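Local coordinates for SCO1/SenC family lipoprotein (Bacillus anthracis, PDB 4HDE) that probably serves as a membrane-attached, thioredoxin-fold copper chaperone or thiol-disulfide protein in cytochrome c oxidase assembly, at residues V34-F39 against V69-F74; W10-F15 against G144-K149; D77-K82 against Y106-I111. All coordinates share one frame; numbering follows the deposited sequence.

Interaction 1. Residues V34-F39 against V69-F74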
# COMPACT_ATOMS: atom_id res chain seq x y z
N VAL A 34 9.39 4.95 -7.11
CA VAL A 34 8.33 4.07 -7.58
C VAL A 34 7.82 3.34 -6.35
O VAL A 34 8.61 2.81 -5.56
CB VAL A 34 8.88 3.07 -8.62
CG1 VAL A 34 7.82 2.02 -9.01
CG2 VAL A 34 9.37 3.82 -9.85
N TRP A 35 6.51 3.33 -6.15
CA TRP A 35 5.96 2.65 -5.00
C TRP A 35 4.66 1.92 -5.26
O TRP A 35 3.97 2.17 -6.24
CB TRP A 35 5.86 3.58 -3.78
CG TRP A 35 5.07 4.86 -3.92
CD1 TRP A 35 5.41 5.96 -4.64
CD2 TRP A 35 3.85 5.20 -3.24
NE1 TRP A 35 4.48 6.96 -4.47
CE2 TRP A 35 3.51 6.51 -3.61
CE3 TRP A 35 3.02 4.51 -2.35
CZ2 TRP A 35 2.36 7.15 -3.14
CZ3 TRP A 35 1.88 5.16 -1.87
CH2 TRP A 35 1.56 6.46 -2.27
N VAL A 36 4.39 0.95 -4.39
CA VAL A 36 3.19 0.14 -4.49
C VAL A 36 2.39 0.32 -3.21
O VAL A 36 2.94 0.23 -2.11
CB VAL A 36 3.54 -1.34 -4.65
CG1 VAL A 36 2.29 -2.18 -4.80
CG2 VAL A 36 4.45 -1.53 -5.85
N ALA A 37 1.10 0.59 -3.36
CA ALA A 37 0.21 0.84 -2.22
C ALA A 37 -0.88 -0.22 -2.09
O ALA A 37 -1.40 -0.73 -3.09
CB ALA A 37 -0.42 2.21 -2.35
N ASP A 38 -1.22 -0.56 -0.85
CA ASP A 38 -2.46 -1.25 -0.57
C ASP A 38 -3.13 -0.68 0.69
O ASP A 38 -2.56 0.16 1.38
CB ASP A 38 -2.28 -2.78 -0.53
CG ASP A 38 -1.53 -3.27 0.70
OD1 ASP A 38 -0.93 -2.46 1.43
OD2 ASP A 38 -1.53 -4.51 0.94
N PHE A 39 -4.35 -1.15 0.95
CA PHE A 39 -5.16 -0.77 2.11
C PHE A 39 -5.48 -2.02 2.90
O PHE A 39 -5.85 -3.04 2.33
CB PHE A 39 -6.45 -0.08 1.65
CG PHE A 39 -6.22 1.27 1.05
CD1 PHE A 39 -6.35 2.41 1.82
CD2 PHE A 39 -5.86 1.41 -0.29
CE1 PHE A 39 -6.14 3.67 1.28
CE2 PHE A 39 -5.65 2.68 -0.83
CZ PHE A 39 -5.78 3.81 -0.04
N VAL A 69 12.25 -0.06 -5.21
CA VAL A 69 10.88 0.40 -5.08
C VAL A 69 10.50 0.46 -3.60
O VAL A 69 11.19 -0.10 -2.74
CB VAL A 69 9.92 -0.54 -5.82
CG1 VAL A 69 10.26 -0.59 -7.31
CG2 VAL A 69 9.98 -1.94 -5.22
N GLN A 70 9.40 1.14 -3.31
CA GLN A 70 8.86 1.25 -1.95
C GLN A 70 7.50 0.59 -1.86
O GLN A 70 6.76 0.51 -2.85
CB GLN A 70 8.70 2.73 -1.56
CG GLN A 70 10.01 3.49 -1.52
CD GLN A 70 10.91 3.05 -0.39
OE1 GLN A 70 10.46 2.85 0.74
NE2 GLN A 70 12.20 2.93 -0.68
N PHE A 71 7.17 0.13 -0.66
CA PHE A 71 5.86 -0.45 -0.37
C PHE A 71 5.21 0.34 0.73
O PHE A 71 5.86 0.73 1.70
CB PHE A 71 6.02 -1.92 0.00
CG PHE A 71 6.54 -2.76 -1.13
CD1 PHE A 71 5.67 -3.29 -2.06
CD2 PHE A 71 7.90 -2.95 -1.30
CE1 PHE A 71 6.16 -4.03 -3.13
CE2 PHE A 71 8.38 -3.69 -2.36
CZ PHE A 71 7.51 -4.21 -3.28
N VAL A 72 3.91 0.58 0.56
CA VAL A 72 3.14 1.35 1.53
C VAL A 72 1.81 0.67 1.75
O VAL A 72 1.09 0.38 0.80
CB VAL A 72 2.91 2.80 1.04
CG1 VAL A 72 2.02 3.58 2.01
CG2 VAL A 72 4.24 3.51 0.82
N SER A 73 1.49 0.42 3.02
CA SER A 73 0.18 -0.12 3.40
C SER A 73 -0.53 0.89 4.28
O SER A 73 -0.02 1.25 5.34
CB SER A 73 0.34 -1.42 4.18
OG SER A 73 1.01 -2.41 3.40
N PHE A 74 -1.70 1.35 3.86
CA PHE A 74 -2.48 2.30 4.65
C PHE A 74 -3.46 1.53 5.53
O PHE A 74 -4.22 0.72 5.01
CB PHE A 74 -3.31 3.23 3.76
CG PHE A 74 -2.50 4.08 2.82
CD1 PHE A 74 -1.95 5.28 3.25
CD2 PHE A 74 -2.33 3.70 1.50
CE1 PHE A 74 -1.21 6.07 2.39
CE2 PHE A 74 -1.59 4.50 0.62
CZ PHE A 74 -1.04 5.69 1.07
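Phe39 and Phe74, Trp35 and Val72, and Asp38 and Ser73 meet in pairs across two neighbouring parallel strands, the first and last strands of a beta-alpha-beta unit whose crossover is helix 48-64. Strand 35-40 is the middle strand of the five-stranded sheet of this thioredoxin-like fold, and 70-75 lies next to it. The register is plain, Trp35 beside Gln70 through Phe39 beside Phe74, and five backbone hydrogen bonds link the strands, from Gln70 N to Val34 O at one end to Phe74 N to Asp38 O at the other.

On the face carrying Trp35, Ala37 and Phe39, small and large residues interlock. Trp35 CG sits between the backbone N and the carbonyl carbon (chi1 56°), and the six-membered part of the ring lies against Val72, with Trp35 CE3 3.5 Å from Val72 CG2. Beyond the valine lies Phe74: Val72 CG1 rests on one face of its ring, offset toward the rim. The small Ala37 comes to the edge of the same ring, its CB near the ring plane and 3.9 Å from Phe74 CE2. Phe39 closes the row, its ring nearly parallel to that of Phe74 but slid so far that the two barely overlap; Phe74 CD2 lies over one face of Phe39. Phe114 and Phe119 meet these two rings from helix 108-119.

The other face turns to helices 48-64 and 158-169. Val36 and Phe71 lie side by side there, Val36 CB 3.9 Å from Phe71 CD1, and Met55 covers Phe71. Farther along, Asp38 and Ser73 form a buried polar pair. Ser73 OG, which is also hydrogen-bonded to Trp100 NE1, donates to the syn lone pair of Asp38 OD1, 2.8 Å away.

Interaction 2. Residues W10-F15 against G144-K149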
# COMPACT_ATOMS: atom_id res chain seq x y z
N TRP A 10 -3.81 8.68 -12.34
CA TRP A 10 -4.60 9.28 -11.26
C TRP A 10 -3.78 10.23 -10.41
O TRP A 10 -2.67 9.89 -9.98
CB TRP A 10 -5.16 8.21 -10.33
CG TRP A 10 -6.16 7.26 -10.91
CD1 TRP A 10 -6.81 7.34 -12.11
CD2 TRP A 10 -6.63 6.08 -10.28
NE1 TRP A 10 -7.66 6.27 -12.26
CE2 TRP A 10 -7.56 5.47 -11.14
CE3 TRP A 10 -6.36 5.46 -9.05
CZ2 TRP A 10 -8.22 4.29 -10.82
CZ3 TRP A 10 -7.01 4.28 -8.74
CH2 TRP A 10 -7.93 3.71 -9.62
N ASP A 11 -4.32 11.42 -10.17
CA ASP A 11 -3.71 12.37 -9.25
C ASP A 11 -3.76 11.86 -7.81
O ASP A 11 -4.74 11.26 -7.38
CB ASP A 11 -4.44 13.71 -9.31
CG ASP A 11 -4.27 14.43 -10.64
OD1 ASP A 11 -3.22 14.27 -11.30
OD2 ASP A 11 -5.20 15.17 -11.03
N LEU A 12 -2.69 12.13 -7.06
CA LEU A 12 -2.63 11.81 -5.64
C LEU A 12 -2.36 13.07 -4.84
O LEU A 12 -1.44 13.82 -5.14
CB LEU A 12 -1.49 10.84 -5.35
CG LEU A 12 -1.66 9.41 -5.80
CD1 LEU A 12 -0.50 8.60 -5.27
CD2 LEU A 12 -2.99 8.85 -5.31
N GLU A 13 -3.17 13.29 -3.82
CA GLU A 13 -2.94 14.43 -2.94
C GLU A 13 -1.67 14.23 -2.13
O GLU A 13 -1.21 13.11 -1.92
CB GLU A 13 -4.12 14.62 -2.01
CG GLU A 13 -4.14 13.63 -0.87
CD GLU A 13 -5.39 13.73 -0.03
OE1 GLU A 13 -5.28 14.07 1.17
OE2 GLU A 13 -6.49 13.47 -0.56
N THR A 14 -1.11 15.34 -1.67
CA THR A 14 0.03 15.32 -0.78
C THR A 14 -0.43 14.94 0.62
O THR A 14 -1.42 15.48 1.12
CB THR A 14 0.71 16.69 -0.76
OG1 THR A 14 1.16 17.01 -2.09
CG2 THR A 14 1.90 16.71 0.18
N PHE A 15 0.26 14.01 1.24
CA PHE A 15 -0.11 13.53 2.58
C PHE A 15 1.12 13.28 3.45
O PHE A 15 2.21 13.01 2.96
CB PHE A 15 -0.95 12.25 2.49
CG PHE A 15 -0.20 11.07 1.93
CD1 PHE A 15 0.41 10.16 2.78
CD2 PHE A 15 -0.13 10.87 0.56
CE1 PHE A 15 1.09 9.07 2.27
CE2 PHE A 15 0.56 9.79 0.05
CZ PHE A 15 1.17 8.89 0.91
N GLY A 144 4.49 10.73 -8.94
CA GLY A 144 3.46 10.70 -7.92
C GLY A 144 2.05 10.43 -8.41
O GLY A 144 1.10 10.79 -7.72
N LYS A 145 1.92 9.80 -9.58
CA LYS A 145 0.61 9.46 -10.14
C LYS A 145 0.38 7.96 -10.07
O LYS A 145 1.30 7.17 -10.28
CB LYS A 145 0.52 9.93 -11.59
CG LYS A 145 0.82 11.41 -11.82
CD LYS A 145 -0.16 12.31 -11.09
CE LYS A 145 0.17 13.78 -11.31
NZ LYS A 145 -0.61 14.67 -10.41
N VAL A 146 -0.85 7.56 -9.79
CA VAL A 146 -1.17 6.14 -9.85
C VAL A 146 -1.22 5.71 -11.31
O VAL A 146 -1.92 6.34 -12.12
CB VAL A 146 -2.51 5.82 -9.19
CG1 VAL A 146 -2.65 4.33 -9.01
CG2 VAL A 146 -2.63 6.53 -7.85
N MSE A 147 -0.48 4.67 -11.63
CA MSE A 147 -0.36 4.24 -13.01
C MSE A 147 -1.03 2.90 -13.31
O MSE A 147 -1.53 2.71 -14.42
CB MSE A 147 1.10 4.25 -13.46
CG MSE A 147 1.75 5.64 -13.37
SE MSE A 147 0.83 7.05 -14.39
CE MSE A 147 1.97 7.05 -15.96
N LYS A 148 -1.05 1.99 -12.34
CA LYS A 148 -1.61 0.65 -12.57
C LYS A 148 -2.28 0.12 -11.32
O LYS A 148 -1.90 0.48 -10.20
CB LYS A 148 -0.50 -0.32 -12.99
CG LYS A 148 0.16 -0.01 -14.33
CD LYS A 148 -0.83 -0.29 -15.45
CE LYS A 148 -0.15 -0.64 -16.75
NZ LYS A 148 -1.12 -1.31 -17.66
N LYS A 149 -3.27 -0.74 -11.52
CA LYS A 149 -3.99 -1.43 -10.46
C LYS A 149 -3.97 -2.93 -10.75
O LYS A 149 -4.16 -3.35 -11.90
CB LYS A 149 -5.44 -0.93 -10.42
CG LYS A 149 -6.31 -1.54 -9.32
CD LYS A 149 -7.76 -1.08 -9.42
CE LYS A 149 -8.58 -2.03 -10.28
NZ LYS A 149 -10.02 -1.68 -10.30
O HOH W 1 -0.28 13.58 -7.89
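Trp10 and Val146 face each other as a single antiparallel bridge, a hydrogen-bonded pair that adds the N-terminal stretch to the outer edge of strand 146-151. Trp10 N gives to Val146 O and Val146 N returns the bond to Trp10 O, each 3.0 Å long and each on a lone pair in the carbonyl plane. The chain then departs: Leu12 still touches 144-149, but the route onward leads to strand 16-18.

The two methyls of Val146 divide the contact. CG1, anti to the backbone N (chi1 -168°), comes to Trp10 CE3, while CG2 goes mainly to Leu12 and also lies near Trp10 CB. The Trp10 and Val146 side chains cross at a slant, with Trp10 CB 3.7 Å from Val146 CB. Leu12 crosses Val146 at about a right angle, Leu12 CD2 lying 3.5 Å from Val146 CG2 in one of the two conformers modelled for the leucine. Inward, Leu12 and Val146 both meet Phe119 of helix 108-119.

The polar half lies on the other side of the bridge. Lys145 bends at chi2 (-62°), turning its CD toward Asp11, and the straight remainder lies alongside that residue. Its NZ stands 2.8 Å from Asp11 OD1 in a salt bridge, approaching from above the carboxylate plane. The same ammonium also gives a hydrogen bond to a water, which accepts from Leu12 N and donates to Gly144 O. One water thus links three residues, and a charged group on the surface is tied into the backbone polar network where the beta pairing stops.

Interaction 3. Residues D77-K82 against Y106-I111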
# COMPACT_ATOMS: atom_id res chain seq x y z
N ASP A 77 -8.26 1.02 9.58
CA ASP A 77 -8.85 0.97 10.91
C ASP A 77 -7.96 1.71 11.90
O ASP A 77 -7.50 1.13 12.88
CB ASP A 77 -9.04 -0.50 11.33
CG ASP A 77 -9.95 -0.65 12.54
OD1 ASP A 77 -10.73 0.27 12.85
OD2 ASP A 77 -9.88 -1.73 13.18
N PRO A 78 -7.74 3.01 11.67
CA PRO A 78 -6.79 3.74 12.52
C PRO A 78 -7.23 3.89 13.97
O PRO A 78 -6.40 4.20 14.82
CB PRO A 78 -6.69 5.11 11.83
CG PRO A 78 -8.01 5.25 11.08
CD PRO A 78 -8.28 3.85 10.59
N ASP A 79 -8.52 3.70 14.26
CA ASP A 79 -8.99 3.73 15.64
C ASP A 79 -8.38 2.60 16.46
O ASP A 79 -8.21 2.72 17.68
CB ASP A 79 -10.53 3.68 15.72
CG ASP A 79 -11.19 4.90 15.10
OD1 ASP A 79 -10.71 6.02 15.35
OD2 ASP A 79 -12.20 4.72 14.38
N LEU A 80 -8.06 1.49 15.80
CA LEU A 80 -7.44 0.35 16.48
C LEU A 80 -5.96 0.19 16.12
O LEU A 80 -5.16 -0.22 16.96
CB LEU A 80 -8.19 -0.95 16.18
CG LEU A 80 -9.52 -1.14 16.92
CD1 LEU A 80 -10.04 -2.54 16.65
CD2 LEU A 80 -9.35 -0.92 18.41
N ASP A 81 -5.60 0.50 14.88
CA ASP A 81 -4.23 0.30 14.42
C ASP A 81 -3.36 1.50 14.76
O ASP A 81 -3.41 2.52 14.06
CB ASP A 81 -4.17 0.06 12.91
CG ASP A 81 -4.79 -1.26 12.49
OD1 ASP A 81 -5.13 -2.07 13.37
OD2 ASP A 81 -4.92 -1.49 11.27
N LYS A 82 -2.59 1.39 15.83
CA LYS A 82 -1.58 2.39 16.14
C LYS A 82 -0.23 1.86 15.63
O LYS A 82 -0.16 0.73 15.17
CB LYS A 82 -1.57 2.70 17.64
CG LYS A 82 -2.96 2.85 18.25
CD LYS A 82 -3.79 3.93 17.56
CE LYS A 82 -5.17 4.05 18.19
NZ LYS A 82 -5.97 5.12 17.55
N TYR A 106 -4.27 8.97 11.48
CA TYR A 106 -5.32 9.85 11.00
C TYR A 106 -6.67 9.30 11.48
O TYR A 106 -6.73 8.24 12.08
CB TYR A 106 -5.27 9.87 9.47
CG TYR A 106 -4.93 8.53 8.85
CD1 TYR A 106 -3.70 8.30 8.27
CD2 TYR A 106 -5.85 7.49 8.86
CE1 TYR A 106 -3.39 7.08 7.71
CE2 TYR A 106 -5.55 6.26 8.32
CZ TYR A 106 -4.32 6.06 7.74
OH TYR A 106 -4.02 4.84 7.18
N SER A 107 -7.75 10.04 11.24
CA SER A 107 -9.08 9.55 11.62
C SER A 107 -9.65 8.58 10.58
O SER A 107 -9.18 8.51 9.44
CB SER A 107 -10.05 10.72 11.80
OG SER A 107 -10.33 11.32 10.55
N LEU A 108 -10.67 7.84 10.98
CA LEU A 108 -11.36 6.98 10.04
C LEU A 108 -11.99 7.82 8.92
O LEU A 108 -11.92 7.44 7.75
CB LEU A 108 -12.42 6.15 10.76
CG LEU A 108 -13.28 5.23 9.89
CD1 LEU A 108 -12.43 4.21 9.15
CD2 LEU A 108 -14.29 4.53 10.76
N GLU A 109 -12.59 8.95 9.28
CA GLU A 109 -13.14 9.84 8.26
C GLU A 109 -12.08 10.27 7.25
O GLU A 109 -12.32 10.26 6.04
CB GLU A 109 -13.79 11.07 8.90
CG GLU A 109 -14.40 12.01 7.89
CD GLU A 109 -15.28 13.08 8.52
OE1 GLU A 109 -15.45 13.06 9.76
OE2 GLU A 109 -15.80 13.93 7.77
N ASP A 110 -10.89 10.63 7.74
CA ASP A 110 -9.76 11.03 6.89
C ASP A 110 -9.42 9.96 5.86
O ASP A 110 -9.28 10.25 4.66
CB ASP A 110 -8.50 11.29 7.72
CG ASP A 110 -8.58 12.54 8.57
OD1 ASP A 110 -9.35 13.47 8.24
OD2 ASP A 110 -7.83 12.61 9.58
N ILE A 111 -9.23 8.73 6.31
CA ILE A 111 -8.78 7.69 5.40
C ILE A 111 -9.89 7.27 4.45
O ILE A 111 -9.64 6.87 3.32
CB ILE A 111 -8.14 6.48 6.15
CG1 ILE A 111 -7.30 5.62 5.20
CG2 ILE A 111 -9.20 5.65 6.89
CD1 ILE A 111 -6.14 6.36 4.61
O HOH W 2 -11.36 8.09 13.76
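Pro78 pushes its ring into the turn that leads into helix 108-119, and nearly all of the close packing here is its work. Its CB lies 3.1 Å from Tyr106 O, and its CG sits near that oxygen, against the Ser107 carbonyl carbon and Leu108 N. Tyr106 flanks the same ring: CG of the tyrosine lies between its backbone N and carbonyl carbon (chi1 38°), and CD2 of the ring is 3.8 Å from Pro78 CG. Deeper in, Pro78 CD has Ile111 CG2 at 4.2 Å. No direct hydrogen bond joins the two segments.

Toward solvent the contact slackens. Asp79 crosses Leu108 at about a right angle, and its OD2 comes no nearer to Leu108 CB than 3.9 Å. A water spans the gap, donating to Asp79 OD1 at 2.7 Å and accepting from Leu108 N at 2.9 Å. The acidic group thus reaches an N-H of the first helical turn through water, where the helix dipole would tend to favour its negative charge.

Each segment is braced from within. Ser107 and Asp110 form a capping box: Ser107 OG accepts from Asp110 N, and Ser107 N gives to Asp110 OD2, which it meets from above the carboxylate plane. In the loop, Lys82 NZ gives a hydrogen bond to Pro78 O, and Asp77 O accepts from both Leu80 N and Asp81 N, folding the loop tightly. The contact therefore joins the loop between strand 70-75 and helix 83-90 to the start of helix 108-119, while Tyr106 OH reaches Ser75 O at the end of strand 70-75.

How the interactions relate
Interaction 1 is the core of the fold, its centre about 3 Å from the centre of the chain and almost wholly buried; interactions 2 and 3 lie farther out, with centres about 12 and 15 Å from that point, the former on the surface and the latter partly buried. Interactions 1 and 2 reach the same sheet, one pairing its parallel inner strands, the other edging strand 146-151, and they touch where Phe74 CE1 meets Phe15 CE1 at 3.8 Å. Interaction 3 reaches interaction 1 through Tyr106 and Ile111 but does not touch interaction 2. Chemistry follows place: continuous strand bonding and aromatic packing inside, one bridge with a salt bridge at the sheet edge, and proline packing with a water link between loop and helix start.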